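Local coordinates for endo-1,3-beta-glucanase (Streptomyces sioyaensis, PDB 3DGT), which hydrolyses internal 1,3-beta-glucosidic bonds of 1,3-beta-glucans, here represented by its family 16 glycoside hydrolase catalytic domain, one part of a longer protein, at residues M159-G162 / P168-E171; E196-V201 / A205-V210. All blocks are in the same frame, centred on the assembly; numbering follows the deposited sequence.

Contacts 1 and 2 are both largely buried, yet they hold different kinds of structure. Contact 1 ties the end of strand 155-160 to the loop that follows it; contact 2 pairs two neighbouring strands, 191-198 and 205-210, in a hairpin. The loop is held by a disulfide, a carboxylate bonded to a backbone N-H and a water, whereas the hairpin is held by a regular backbone ladder, with an ionic network on one face and apolar packing on the other. Their centres lie about 17 Å apart, but Met159 SD of contact 1 packs on Ile206 CD1 of contact 2 at 4.2 Å, so the two touch through this packing. The magnesium site lies away from both contacts.

Contact 1: residues M159-G162 / P168-E171; sequences MHCG and PCNE
Cys161 and Cys169 bring their sulfurs together by unlike torsions: Cys169 holds SG beside its backbone N, opposite the carbonyl carbon, while Cys161 has a chi1 of 34°, well short of a staggered position. The two SG atoms are bonded at 2.0 Å with a chi3 of -107°. Cys161 also packs on Met223 and on Ala231 of helix 225-232, so the disulfide lies beneath neighbouring parts of the fold. Glu171 bends at chi2 and swings its carboxylate back to the strand end. There OE2 accepts from the backbone N of Cys161 (2.9 Å, 155° at the hydrogen), met on the anti side and well out of the carboxylate plane. This carboxylate sits beside the His160 ring, but the approach is modelled too close to carry weight; His160 NE2 bonds to the carbonyl of Thr172, which limits rotation of the imidazole. Trp137 touches both His160 and Glu171. A water bridges the segments, 2.8 Å from Cys161 O and accepting from Cys169 N at 2.9 Å. Gly162 has a positive phi, and a CB there would sit only 3.2 Å from Pro168 CD, a tight fit. Asn170 and Glu171 form a G1 beta bulge, with Asn170 at positive phi and psi. Disulfide, carboxylate and water together tie down the disulfide-bridged loop joining antiparallel strands 155-160 and 175-179 in the concanavalin-like (jelly-roll) beta-sandwich of family 16 glycoside hydrolases.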
loop_
_atom_site.group_PDB
_atom_site.type_symbol
_atom_site.label_atom_id
_atom_site.label_comp_id
_atom_site.label_asym_id
_atom_site.label_seq_id
_atom_site.Cartn_x
_atom_site.Cartn_y
_atom_site.Cartn_z
ATOM N N MET A 159 -0.199 -5.819 -9.640
ATOM C CA MET A 159 -0.006 -4.678 -10.531
ATOM C C MET A 159 -1.275 -4.371 -11.308
ATOM O O MET A 159 -1.879 -5.263 -11.900
ATOM C CB MET A 159 1.152 -4.891 -11.509
ATOM C CG MET A 159 1.323 -3.728 -12.475
ATOM S SD MET A 159 2.849 -3.903 -13.403
ATOM C CE MET A 159 2.819 -2.396 -14.379
ATOM N N HIS A 160 -1.643 -3.092 -11.318
ATOM C CA HIS A 160 -2.733 -2.600 -12.151
ATOM C C HIS A 160 -2.165 -1.752 -13.276
ATOM O O HIS A 160 -1.188 -1.028 -13.084
ATOM C CB HIS A 160 -3.728 -1.806 -11.306
ATOM C CG HIS A 160 -4.513 -2.655 -10.351
ATOM N ND1 HIS A 160 -4.150 -2.850 -9.034
ATOM C CD2 HIS A 160 -5.636 -3.386 -10.543
ATOM C CE1 HIS A 160 -5.027 -3.656 -8.456
ATOM N NE2 HIS A 160 -5.939 -3.993 -9.351
ATOM N N CYS A 161 -2.783 -1.860 -14.454
ATOM C CA CYS A 161 -2.272 -1.240 -15.675
ATOM C C CYS A 161 -3.294 -1.327 -16.806
ATOM O O CYS A 161 -4.326 -2.001 -16.682
ATOM C CB CYS A 161 -0.932 -1.879 -16.104
ATOM S SG CYS A 161 -0.726 -3.667 -15.752
ATOM N N GLY A 162 -2.999 -0.626 -17.900
ATOM C CA GLY A 162 -3.757 -0.780 -19.128
ATOM C C GLY A 162 -5.090 -0.067 -19.070
ATOM O O GLY A 162 -5.156 1.127 -18.777
ATOM N N PRO A 168 -4.953 -5.969 -20.793
ATOM C CA PRO A 168 -3.892 -6.947 -20.531
ATOM C C PRO A 168 -3.669 -7.213 -19.049
ATOM O O PRO A 168 -3.105 -8.255 -18.679
ATOM C CB PRO A 168 -2.654 -6.286 -21.141
ATOM C CG PRO A 168 -2.973 -4.805 -21.106
ATOM C CD PRO A 168 -4.435 -4.727 -21.398
ATOM N N CYS A 169 -4.099 -6.287 -18.199
ATOM C CA CYS A 169 -3.912 -6.453 -16.773
ATOM C C CYS A 169 -5.150 -7.003 -16.058
ATOM O O CYS A 169 -5.206 -7.012 -14.829
ATOM C CB CYS A 169 -3.374 -5.152 -16.174
ATOM S SG CYS A 169 -1.916 -4.559 -17.144
ATOM N N ASN A 170 -6.126 -7.487 -16.832
ATOM C CA ASN A 170 -7.295 -8.186 -16.285
ATOM C C ASN A 170 -7.976 -7.358 -15.194
ATOM O O ASN A 170 -8.220 -7.840 -14.089
ATOM C CB ASN A 170 -6.873 -9.566 -15.745
ATOM C CG ASN A 170 -8.059 -10.433 -15.310
ATOM O OD1 ASN A 170 -9.174 -10.279 -15.803
ATOM N ND2 ASN A 170 -7.807 -11.355 -14.388
ATOM N N GLU A 171 -8.267 -6.100 -15.501
ATOM C CA GLU A 171 -8.842 -5.204 -14.500
ATOM C C GLU A 171 -10.312 -5.539 -14.262
ATOM O O GLU A 171 -11.020 -5.899 -15.200
ATOM C CB GLU A 171 -8.636 -3.748 -14.921
ATOM C CG GLU A 171 -7.159 -3.351 -15.053
ATOM C CD GLU A 171 -6.391 -3.444 -13.743
ATOM O OE1 GLU A 171 -7.045 -3.485 -12.680
ATOM O OE2 GLU A 171 -5.136 -3.464 -13.774
HETATM O O HOH W 1 -5.624 -3.819 -18.410
#

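Contact 2: residues E196-V201 / A205-V210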
loop_
_atom_site.group_PDB
_atom_site.type_symbol
_atom_site.label_atom_id
_atom_site.label_comp_id
_atom_site.label_asym_id
_atom_site.label_seq_id
_atom_site.Cartn_x
_atom_site.Cartn_y
_atom_site.Cartn_z
ATOM N N GLU A 196 10.344 -5.380 -5.774
ATOM C CA GLU A 196 11.561 -5.124 -6.532
ATOM C C GLU A 196 11.221 -4.858 -7.996
ATOM O O GLU A 196 10.559 -5.662 -8.655
ATOM C CB GLU A 196 12.582 -6.260 -6.406
ATOM C CG GLU A 196 13.826 -6.020 -7.270
ATOM C CD GLU A 196 14.840 -7.131 -7.182
ATOM O OE1 GLU A 196 15.502 -7.255 -6.139
ATOM O OE2 GLU A 196 14.999 -7.863 -8.169
ATOM N N TRP A 197 11.680 -3.708 -8.473
ATOM C CA TRP A 197 11.445 -3.240 -9.822
ATOM C C TRP A 197 12.786 -3.376 -10.531
ATOM O O TRP A 197 13.746 -2.654 -10.223
ATOM C CB TRP A 197 11.000 -1.789 -9.721
ATOM C CG TRP A 197 10.640 -1.037 -10.979
ATOM C CD1 TRP A 197 10.787 -1.424 -12.289
ATOM C CD2 TRP A 197 10.131 0.295 -11.006
ATOM N NE1 TRP A 197 10.357 -0.407 -13.128
ATOM C CE2 TRP A 197 9.959 0.656 -12.357
ATOM C CE3 TRP A 197 9.784 1.215 -10.005
ATOM C CZ2 TRP A 197 9.461 1.907 -12.732
ATOM C CZ3 TRP A 197 9.299 2.456 -10.375
ATOM C CH2 TRP A 197 9.133 2.786 -11.726
ATOM N N ASP A 198 12.847 -4.334 -11.452
ATOM C CA ASP A 198 14.089 -4.777 -12.074
ATOM C C ASP A 198 14.162 -4.315 -13.529
ATOM O O ASP A 198 13.492 -4.869 -14.408
ATOM C CB ASP A 198 14.171 -6.305 -11.975
ATOM C CG ASP A 198 15.503 -6.861 -12.413
ATOM O OD1 ASP A 198 16.313 -6.093 -12.974
ATOM O OD2 ASP A 198 15.739 -8.074 -12.196
ATOM N N ARG A 199 14.972 -3.292 -13.774
ATOM C CA ARG A 199 15.181 -2.803 -15.136
ATOM C C ARG A 199 16.521 -3.283 -15.688
ATOM O O ARG A 199 17.037 -2.708 -16.652
ATOM C CB ARG A 199 15.103 -1.270 -15.167
ATOM C CG ARG A 199 13.738 -0.718 -14.741
ATOM C CD ARG A 199 13.665 0.785 -14.929
ATOM N NE ARG A 199 13.533 1.124 -16.345
ATOM C CZ ARG A 199 13.598 2.362 -16.825
ATOM N NH1 ARG A 199 13.834 3.378 -16.004
ATOM N NH2 ARG A 199 13.449 2.588 -18.127
ATOM N N SER A 200 17.073 -4.344 -15.093
ATOM C CA SER A 200 18.386 -4.858 -15.502
ATOM C C SER A 200 18.307 -5.978 -16.534
ATOM O O SER A 200 19.343 -6.426 -17.024
ATOM C CB SER A 200 19.187 -5.333 -14.287
ATOM O OG SER A 200 18.740 -6.593 -13.829
ATOM N N VAL A 201 17.089 -6.427 -16.841
ATOM C CA VAL A 201 16.851 -7.560 -17.734
ATOM C C VAL A 201 15.760 -7.220 -18.735
ATOM O O VAL A 201 14.934 -6.338 -18.486
ATOM C CB VAL A 201 16.405 -8.841 -16.947
ATOM C CG1 VAL A 201 17.571 -9.439 -16.174
ATOM C CG2 VAL A 201 15.215 -8.562 -16.029
ATOM N N ALA A 205 11.011 -6.632 -15.161
ATOM C CA ALA A 205 10.172 -7.382 -14.231
ATOM C C ALA A 205 9.941 -6.634 -12.941
ATOM O O ALA A 205 10.776 -5.843 -12.500
ATOM C CB ALA A 205 10.789 -8.742 -13.935
ATOM N N ILE A 206 8.789 -6.904 -12.349
ATOM C CA ILE A 206 8.460 -6.426 -11.013
ATOM C C ILE A 206 8.149 -7.663 -10.162
ATOM O O ILE A 206 7.354 -8.522 -10.567
ATOM C CB ILE A 206 7.307 -5.396 -11.062
ATOM C CG1 ILE A 206 7.837 -4.104 -11.712
ATOM C CG2 ILE A 206 6.717 -5.149 -9.654
ATOM C CD1 ILE A 206 6.772 -3.075 -12.084
ATOM N N ARG A 207 8.819 -7.792 -9.015
ATOM C CA ARG A 207 8.614 -8.952 -8.147
ATOM C C ARG A 207 8.141 -8.521 -6.778
ATOM O O ARG A 207 8.743 -7.644 -6.158
ATOM C CB ARG A 207 9.868 -9.838 -8.018
ATOM C CG ARG A 207 11.170 -9.142 -7.674
ATOM C CD ARG A 207 12.383 -10.034 -7.960
ATOM N NE ARG A 207 12.371 -10.513 -9.337
ATOM C CZ ARG A 207 13.165 -10.077 -10.316
ATOM N NH1 ARG A 207 14.099 -9.164 -10.092
ATOM N NH2 ARG A 207 13.024 -10.577 -11.529
ATOM N N PHE A 208 7.050 -9.134 -6.326
ATOM C CA PHE A 208 6.506 -8.871 -4.998
ATOM C C PHE A 208 6.830 -10.016 -4.061
ATOM O O PHE A 208 6.659 -11.194 -4.423
ATOM C CB PHE A 208 4.991 -8.717 -5.053
ATOM C CG PHE A 208 4.514 -7.576 -5.914
ATOM C CD1 PHE A 208 4.422 -6.284 -5.396
ATOM C CD2 PHE A 208 4.120 -7.797 -7.228
ATOM C CE1 PHE A 208 3.951 -5.243 -6.192
ATOM C CE2 PHE A 208 3.643 -6.753 -8.024
ATOM C CZ PHE A 208 3.564 -5.479 -7.506
ATOM N N SER A 209 7.294 -9.661 -2.864
ATOM C CA SER A 209 7.669 -10.653 -1.856
ATOM C C SER A 209 7.140 -10.317 -0.469
ATOM O O SER A 209 6.821 -9.163 -0.169
ATOM C CB SER A 209 9.186 -10.824 -1.815
ATOM O OG SER A 209 9.844 -9.594 -1.584
ATOM N N VAL A 210 7.051 -11.351 0.362
ATOM C CA VAL A 210 6.761 -11.198 1.780
ATOM C C VAL A 210 7.830 -11.965 2.549
ATOM O O VAL A 210 8.125 -13.118 2.239
ATOM C CB VAL A 210 5.319 -11.659 2.162
ATOM C CG1 VAL A 210 5.065 -13.121 1.764
ATOM C CG2 VAL A 210 5.070 -11.458 3.665
#
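Glu196 and Arg207 run side by side and point the same way, whereas Asp198 comes at the arginine from an angle; the two carboxylates are turned 86° and 74° from the guanidinium plane. Arg207 NH1 is the shared donor. It points almost straight at Asp198 OD2 (2.9 Å, 174° at the hydrogen), within the guanidinium plane, and also forms a salt bridge with Glu196 OE2, whose very short length is doubtful in detail. A bend at chi3 curls the guanidinium back over the neighbouring strand to reach both. With an alanine here, the carboxylates of Glu196 and Asp198 would probably lose their shared cationic partner, though Glu196 OE1 would keep Arg101. These side chains stand on one face of an antiparallel beta hairpin: Glu196 with Arg207 and Asp198 with Ala205 are hydrogen-bonded pairs, and between them Trp197 and Ile206 form a non-hydrogen-bonded one. On the opposite face Ile206 and Trp197 lie alongside each other, Ile206 CG1 being 4.0 Å from Trp197 CD1 and CD1 of the isoleucine standing over one face of the indole. Past the strand end Asp198 OD1 takes both Ser200 N (2.9 Å) and Ser200 OG (2.6 Å), the former making an Asx turn.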